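Local atomic coordinates of DNA polymerase (Pyrobaculum calidifontis, PDB entry 5MDN), a protein that probably catalyses template-directed DNA synthesis, adding deoxyribonucleotides from their triphosphates to a growing DNA strand with release of diphosphate, as a family B DNA polymerase. Residues A[445-450]-A[460-465]; A[434-439]-A[528-533]. One frame throughout, in Å; residues are numbered along the deposited sequence.

Interaction 1: A[445-450]-A[460-465]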
loop_
_atom_site.group_PDB
_atom_site.type_symbol
_atom_site.label_atom_id
_atom_site.label_comp_id
_atom_site.label_asym_id
_atom_site.label_seq_id
_atom_site.Cartn_x
_atom_site.Cartn_y
_atom_site.Cartn_z
ATOM N N PRO A 445 1.566 -42.434 -8.356
ATOM C CA PRO A 445 2.865 -43.076 -8.119
ATOM C C PRO A 445 3.714 -42.217 -7.199
ATOM O O PRO A 445 4.152 -41.129 -7.586
ATOM C CB PRO A 445 3.483 -43.184 -9.518
ATOM C CG PRO A 445 2.348 -43.156 -10.438
ATOM C CD PRO A 445 1.332 -42.253 -9.803
ATOM N N ASP A 446 3.942 -42.685 -5.983
ATOM C CA ASP A 446 4.914 -42.048 -5.107
ATOM C C ASP A 446 6.307 -42.229 -5.692
ATOM O O ASP A 446 6.765 -43.371 -5.828
ATOM C CB ASP A 446 4.842 -42.646 -3.704
ATOM C CG ASP A 446 3.486 -42.450 -3.056
ATOM O OD1 ASP A 446 2.487 -42.315 -3.793
ATOM O OD2 ASP A 446 3.416 -42.431 -1.808
ATOM N N PRO A 447 7.003 -41.158 -6.063
ATOM C CA PRO A 447 8.356 -41.303 -6.603
ATOM C C PRO A 447 9.282 -41.912 -5.568
ATOM O O PRO A 447 9.013 -41.830 -4.360
ATOM C CB PRO A 447 8.759 -39.858 -6.941
ATOM C CG PRO A 447 7.462 -39.117 -7.061
ATOM C CD PRO A 447 6.555 -39.756 -6.058
ATOM N N PRO A 448 10.366 -42.558 -6.003
ATOM C CA PRO A 448 11.311 -43.148 -5.036
ATOM C C PRO A 448 11.799 -42.178 -3.972
ATOM O O PRO A 448 12.063 -42.602 -2.839
ATOM C CB PRO A 448 12.458 -43.633 -5.930
ATOM C CG PRO A 448 11.816 -43.899 -7.250
ATOM C CD PRO A 448 10.730 -42.868 -7.397
ATOM N N GLU A 449 11.932 -40.887 -4.300
ATOM C CA GLU A 449 12.388 -39.918 -3.306
ATOM C C GLU A 449 11.401 -39.780 -2.152
ATOM O O GLU A 449 11.802 -39.427 -1.037
ATOM C CB GLU A 449 12.644 -38.558 -3.958
ATOM C CG GLU A 449 11.694 -38.187 -5.083
ATOM C CD GLU A 449 12.201 -38.632 -6.442
ATOM O OE1 GLU A 449 12.298 -39.856 -6.670
ATOM O OE2 GLU A 449 12.514 -37.758 -7.279
ATOM N N GLY A 450 10.124 -40.051 -2.388
ATOM C CA GLY A 450 9.129 -40.094 -1.336
ATOM C C GLY A 450 8.069 -39.019 -1.491
ATOM O O GLY A 450 8.074 -38.221 -2.428
ATOM N N ARG A 460 -1.126 -34.596 -1.063
ATOM C CA ARG A 460 0.165 -35.260 -1.194
ATOM C C ARG A 460 1.106 -34.426 -2.050
ATOM O O ARG A 460 0.694 -33.841 -3.057
ATOM C CB ARG A 460 0.008 -36.654 -1.799
ATOM C CG ARG A 460 -1.369 -36.931 -2.355
ATOM C CD ARG A 460 -1.495 -38.395 -2.716
ATOM N NE ARG A 460 -0.387 -38.834 -3.558
ATOM C CZ ARG A 460 0.030 -40.093 -3.656
ATOM N NH1 ARG A 460 -0.569 -41.054 -2.964
ATOM N NH2 ARG A 460 1.047 -40.390 -4.452
ATOM N N PHE A 461 2.373 -34.372 -1.641
ATOM C CA PHE A 461 3.360 -33.515 -2.279
ATOM C C PHE A 461 4.670 -34.263 -2.472
ATOM O O PHE A 461 5.041 -35.132 -1.676
ATOM C CB PHE A 461 3.618 -32.236 -1.468
ATOM C CG PHE A 461 2.439 -31.304 -1.413
ATOM C CD1 PHE A 461 1.404 -31.536 -0.524
ATOM C CD2 PHE A 461 2.372 -30.189 -2.237
ATOM C CE1 PHE A 461 0.320 -30.683 -0.461
ATOM C CE2 PHE A 461 1.285 -29.329 -2.177
ATOM C CZ PHE A 461 0.259 -29.579 -1.287
ATOM N N ARG A 462 5.392 -33.918 -3.495
ATOM C CA ARG A 462 6.607 -34.592 -3.705
ATOM C C ARG A 462 7.672 -34.014 -2.897
ATOM O O ARG A 462 7.792 -32.855 -2.809
ATOM C CB ARG A 462 7.038 -34.450 -5.140
ATOM C CG ARG A 462 5.909 -34.597 -6.112
ATOM C CD ARG A 462 6.328 -34.081 -7.460
ATOM N NE ARG A 462 7.534 -34.743 -7.891
ATOM C CZ ARG A 462 7.556 -35.654 -8.846
ATOM N NH1 ARG A 462 6.428 -35.993 -9.447
ATOM N NH2 ARG A 462 8.695 -36.215 -9.191
ATOM N N LYS A 463 8.451 -34.870 -2.297
ATOM C CA LYS A 463 9.619 -34.502 -1.546
ATOM C C LYS A 463 10.773 -34.138 -2.476
ATOM O O LYS A 463 11.613 -33.352 -2.122
ATOM C CB LYS A 463 10.014 -35.732 -0.767
ATOM C CG LYS A 463 10.483 -35.522 0.651
ATOM C CD LYS A 463 10.339 -36.791 1.482
ATOM C CE LYS A 463 11.432 -36.887 2.548
ATOM N NZ LYS A 463 11.340 -38.069 3.451
ATOM N N ALA A 464 10.733 -34.782 -3.650
ATOM C CA ALA A 464 11.568 -34.840 -4.851
ATOM C C ALA A 464 12.550 -33.772 -5.137
ATOM O O ALA A 464 13.520 -33.632 -4.446
ATOM C CB ALA A 464 10.669 -35.120 -6.055
ATOM N N PRO A 465 12.342 -33.090 -6.236
ATOM C CA PRO A 465 13.108 -31.960 -6.694
ATOM C C PRO A 465 12.350 -30.789 -6.134
ATOM O O PRO A 465 11.185 -30.680 -6.348
ATOM C CB PRO A 465 12.911 -32.039 -8.175
ATOM C CG PRO A 465 11.557 -32.591 -8.318
ATOM C CD PRO A 465 11.367 -33.552 -7.211
#
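This is a surface contact at the base of a small antiparallel beta hairpin in the polymerase region of a family B DNA polymerase. Strands 451-453 and 460-462 form the hairpin. Residues 445-450 lead into its first strand, and residues 460-465 carry the second strand and the loop after it. Away from the magnesium site, the contact joins these two parts by a salt bridge, one weak backbone bond and side-chain packing. Pro447 to Gly450 form a type I beta turn, closed by Gly450 N bonding to Pro447 O at 2.9 Å. At the last residue of the turn, Lys463 N gives Gly450 O a straight but weak hydrogen bond of 3.4 Å. Gly450 has a positive phi of 116°, a backbone shape open mainly to glycine. At the other end, Asp446 and Arg460 form a salt bridge. Their side chains cross at about a right angle, and the carboxylate and guanidinium planes are 77° apart. Arg460 NH2 also gives a weak hydrogen bond to Glu444 O. Between these ends, Arg462 bends at chi3 and brings its guanidinium across Pro447. Pro447 CG lies over one face of that group, toward its rim, 3.8 Å from Arg462 NH2. Glu449 OE2 stays 4.5 Å from Arg462 NH2, beyond a salt bridge, though the opposite charges may still attract. Glu449 CG lies between backbone N and carbonyl carbon (chi1 36°) and rests against Ala464 CA and CB. In the salt bridge, Arg460 NH2 meets Asp446 OD1 at 2.5 Å from above the carboxylate plane, in a bent bond.

Interaction 2: A[434-439]-A[528-533]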
loop_
_atom_site.group_PDB
_atom_site.type_symbol
_atom_site.label_atom_id
_atom_site.label_comp_id
_atom_site.label_asym_id
_atom_site.label_seq_id
_atom_site.Cartn_x
_atom_site.Cartn_y
_atom_site.Cartn_z
ATOM N N LEU A 434 5.986 -27.574 -0.280
ATOM C CA LEU A 434 4.659 -27.310 -0.820
ATOM C C LEU A 434 4.762 -26.309 -1.965
ATOM O O LEU A 434 5.406 -25.264 -1.827
ATOM C CB LEU A 434 3.722 -26.778 0.266
ATOM C CG LEU A 434 3.159 -27.729 1.330
ATOM C CD1 LEU A 434 3.594 -29.174 1.114
ATOM C CD2 LEU A 434 3.539 -27.255 2.724
ATOM N N SER A 435 4.110 -26.625 -3.086
ATOM C CA SER A 435 4.166 -25.812 -4.295
ATOM C C SER A 435 3.165 -26.354 -5.308
ATOM O O SER A 435 2.836 -27.548 -5.272
ATOM C CB SER A 435 5.579 -25.811 -4.885
ATOM O OG SER A 435 5.728 -24.800 -5.866
ATOM N N PRO A 436 2.634 -25.513 -6.202
ATOM C CA PRO A 436 1.721 -26.037 -7.234
ATOM C C PRO A 436 2.326 -27.155 -8.064
ATOM O O PRO A 436 1.621 -28.106 -8.429
ATOM C CB PRO A 436 1.409 -24.795 -8.080
ATOM C CG PRO A 436 1.583 -23.653 -7.144
ATOM C CD PRO A 436 2.715 -24.042 -6.232
ATOM N N ASP A 437 3.620 -27.072 -8.377
ATOM C CA ASP A 437 4.271 -28.058 -9.229
ATOM C C ASP A 437 4.619 -29.355 -8.505
ATOM O O ASP A 437 4.943 -30.343 -9.173
ATOM C CB ASP A 437 5.538 -27.456 -9.844
ATOM C CG ASP A 437 6.299 -26.577 -8.870
ATOM O OD1 ASP A 437 5.661 -25.708 -8.235
ATOM O OD2 ASP A 437 7.529 -26.746 -8.744
ATOM N N THR A 438 4.564 -29.383 -7.173
ATOM C CA THR A 438 4.871 -30.591 -6.415
ATOM C C THR A 438 3.629 -31.329 -5.930
ATOM O O THR A 438 3.760 -32.424 -5.371
ATOM C CB THR A 438 5.761 -30.251 -5.214
ATOM O OG1 THR A 438 5.076 -29.336 -4.351
ATOM C CG2 THR A 438 7.056 -29.620 -5.689
ATOM N N TYR A 439 2.443 -30.763 -6.128
ATOM C CA TYR A 439 1.207 -31.430 -5.742
ATOM C C TYR A 439 0.917 -32.605 -6.673
ATOM O O TYR A 439 1.284 -32.601 -7.851
ATOM C CB TYR A 439 0.051 -30.428 -5.757
ATOM C CG TYR A 439 -1.330 -31.036 -5.661
ATOM C CD1 TYR A 439 -1.829 -31.498 -4.450
ATOM C CD2 TYR A 439 -2.147 -31.127 -6.782
ATOM C CE1 TYR A 439 -3.096 -32.048 -4.360
ATOM C CE2 TYR A 439 -3.412 -31.673 -6.702
ATOM C CZ TYR A 439 -3.883 -32.130 -5.491
ATOM O OH TYR A 439 -5.144 -32.677 -5.411
ATOM N N LYS A 528 -5.353 -24.326 -4.790
ATOM C CA LYS A 528 -6.112 -24.431 -3.546
ATOM C C LYS A 528 -5.498 -25.456 -2.600
ATOM O O LYS A 528 -5.427 -25.225 -1.388
ATOM C CB LYS A 528 -7.564 -24.798 -3.847
ATOM C CG LYS A 528 -8.437 -24.902 -2.609
ATOM C CD LYS A 528 -9.874 -25.234 -2.967
ATOM C CE LYS A 528 -9.993 -26.681 -3.421
ATOM N NZ LYS A 528 -11.388 -27.040 -3.794
ATOM N N GLU A 529 -5.045 -26.592 -3.134
ATOM C CA GLU A 529 -4.509 -27.648 -2.282
ATOM C C GLU A 529 -3.201 -27.249 -1.615
ATOM O O GLU A 529 -2.850 -27.823 -0.579
ATOM C CB GLU A 529 -4.308 -28.930 -3.093
ATOM C CG GLU A 529 -5.596 -29.522 -3.643
ATOM C CD GLU A 529 -5.919 -29.022 -5.036
ATOM O OE1 GLU A 529 -5.253 -28.069 -5.493
ATOM O OE2 GLU A 529 -6.842 -29.571 -5.670
ATOM N N VAL A 530 -2.474 -26.284 -2.178
ATOM C CA VAL A 530 -1.279 -25.775 -1.511
ATOM C C VAL A 530 -1.664 -24.939 -0.298
ATOM O O VAL A 530 -1.181 -25.173 0.816
ATOM C CB VAL A 530 -0.408 -24.973 -2.495
ATOM C CG1 VAL A 530 0.870 -24.508 -1.813
ATOM C CG2 VAL A 530 -0.082 -25.814 -3.717
ATOM N N ALA A 531 -2.541 -23.950 -0.497
ATOM C CA ALA A 531 -2.976 -23.096 0.606
ATOM C C ALA A 531 -3.583 -23.918 1.736
ATOM O O ALA A 531 -3.228 -23.742 2.907
ATOM C CB ALA A 531 -3.973 -22.054 0.096
ATOM N N GLU A 532 -4.500 -24.828 1.401
ATOM C CA GLU A 532 -5.133 -25.652 2.426
ATOM C C GLU A 532 -4.120 -26.534 3.148
ATOM O O GLU A 532 -4.273 -26.803 4.346
ATOM C CB GLU A 532 -6.240 -26.501 1.801
ATOM C CG GLU A 532 -7.445 -25.693 1.341
ATOM C CD GLU A 532 -8.524 -26.552 0.711
ATOM O OE1 GLU A 532 -8.258 -27.743 0.442
ATOM O OE2 GLU A 532 -9.639 -26.036 0.488
ATOM N N SER A 533 -3.088 -26.999 2.441
ATOM C CA SER A 533 -2.050 -27.791 3.094
ATOM C C SER A 533 -1.191 -26.930 4.013
ATOM O O SER A 533 -0.764 -27.388 5.078
ATOM C CB SER A 533 -1.184 -28.489 2.047
ATOM O OG SER A 533 -1.959 -29.373 1.257
#
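Residues 434-439, a loop after helix 424-431, pack against the start of helix 528-551 in a buried contact of the polymerase region. This helix leads into strands 556-560 and 563-567 of the antiparallel sheet that corresponds to the family B palm. No hydrogen bond was found between the two segments. The apolar part centres on Val530, which faces the loop with its two methyls spread apart. Its CG2 meets the backbone at the Ser435-Pro436 junction, 3.7 Å from Pro436 N, and approaches Pro436 CD. Its CG1 lies 4.2 Å from Leu434 CB. The aromatic part is a CH-pi contact between Tyr439 and Glu529. Tyr439 CG is anti to the backbone N (chi1 168°). Glu529 CB sits over the face of the Tyr439 ring, 4.0 Å from the centroid. The Glu529 chain bends at chi2, so its carboxylate lies stacked along the ring, the two planes 25° apart. Glu529 OE2 ends 3.5 Å from Tyr439 OH. Each segment also has polar bonds of its own. Ser435 OG donates to Asp437 OD1 at 2.5 Å. Glu529 O accepts from both Ser533 N and Ser533 OG, the latter at 2.6 Å and nearly along the carbonyl axis. Strand 460-462 adjoins both segments: Phe461 touches Leu434, Thr438, Val530 and Ser533. At the start of helix 468-486, Ile469 N and Phe468 N bond to Ser435 OG and Asp437 OD2.

The two contacts are neighbours in the polymerase region, about 13 Å apart between centres. Along the chain, the segments of interaction 1 fall between those of interaction 2. The order is 434-439, 445-450, 460-465, then 528-533. Strand 460-462 connects them. Arg462 N probably bonds to Thr438 O, at 2.9 Å. Phe461 is buried, and its ring packs among Leu434, Thr438 and Ser533. Phe461 CG lies 3.5 Å from Leu434 CD1. Interaction 1 is thus a surface contact at the open end of the hairpin. Interaction 2 is the buried contact next to it, where 434-439 meets helix 528-551.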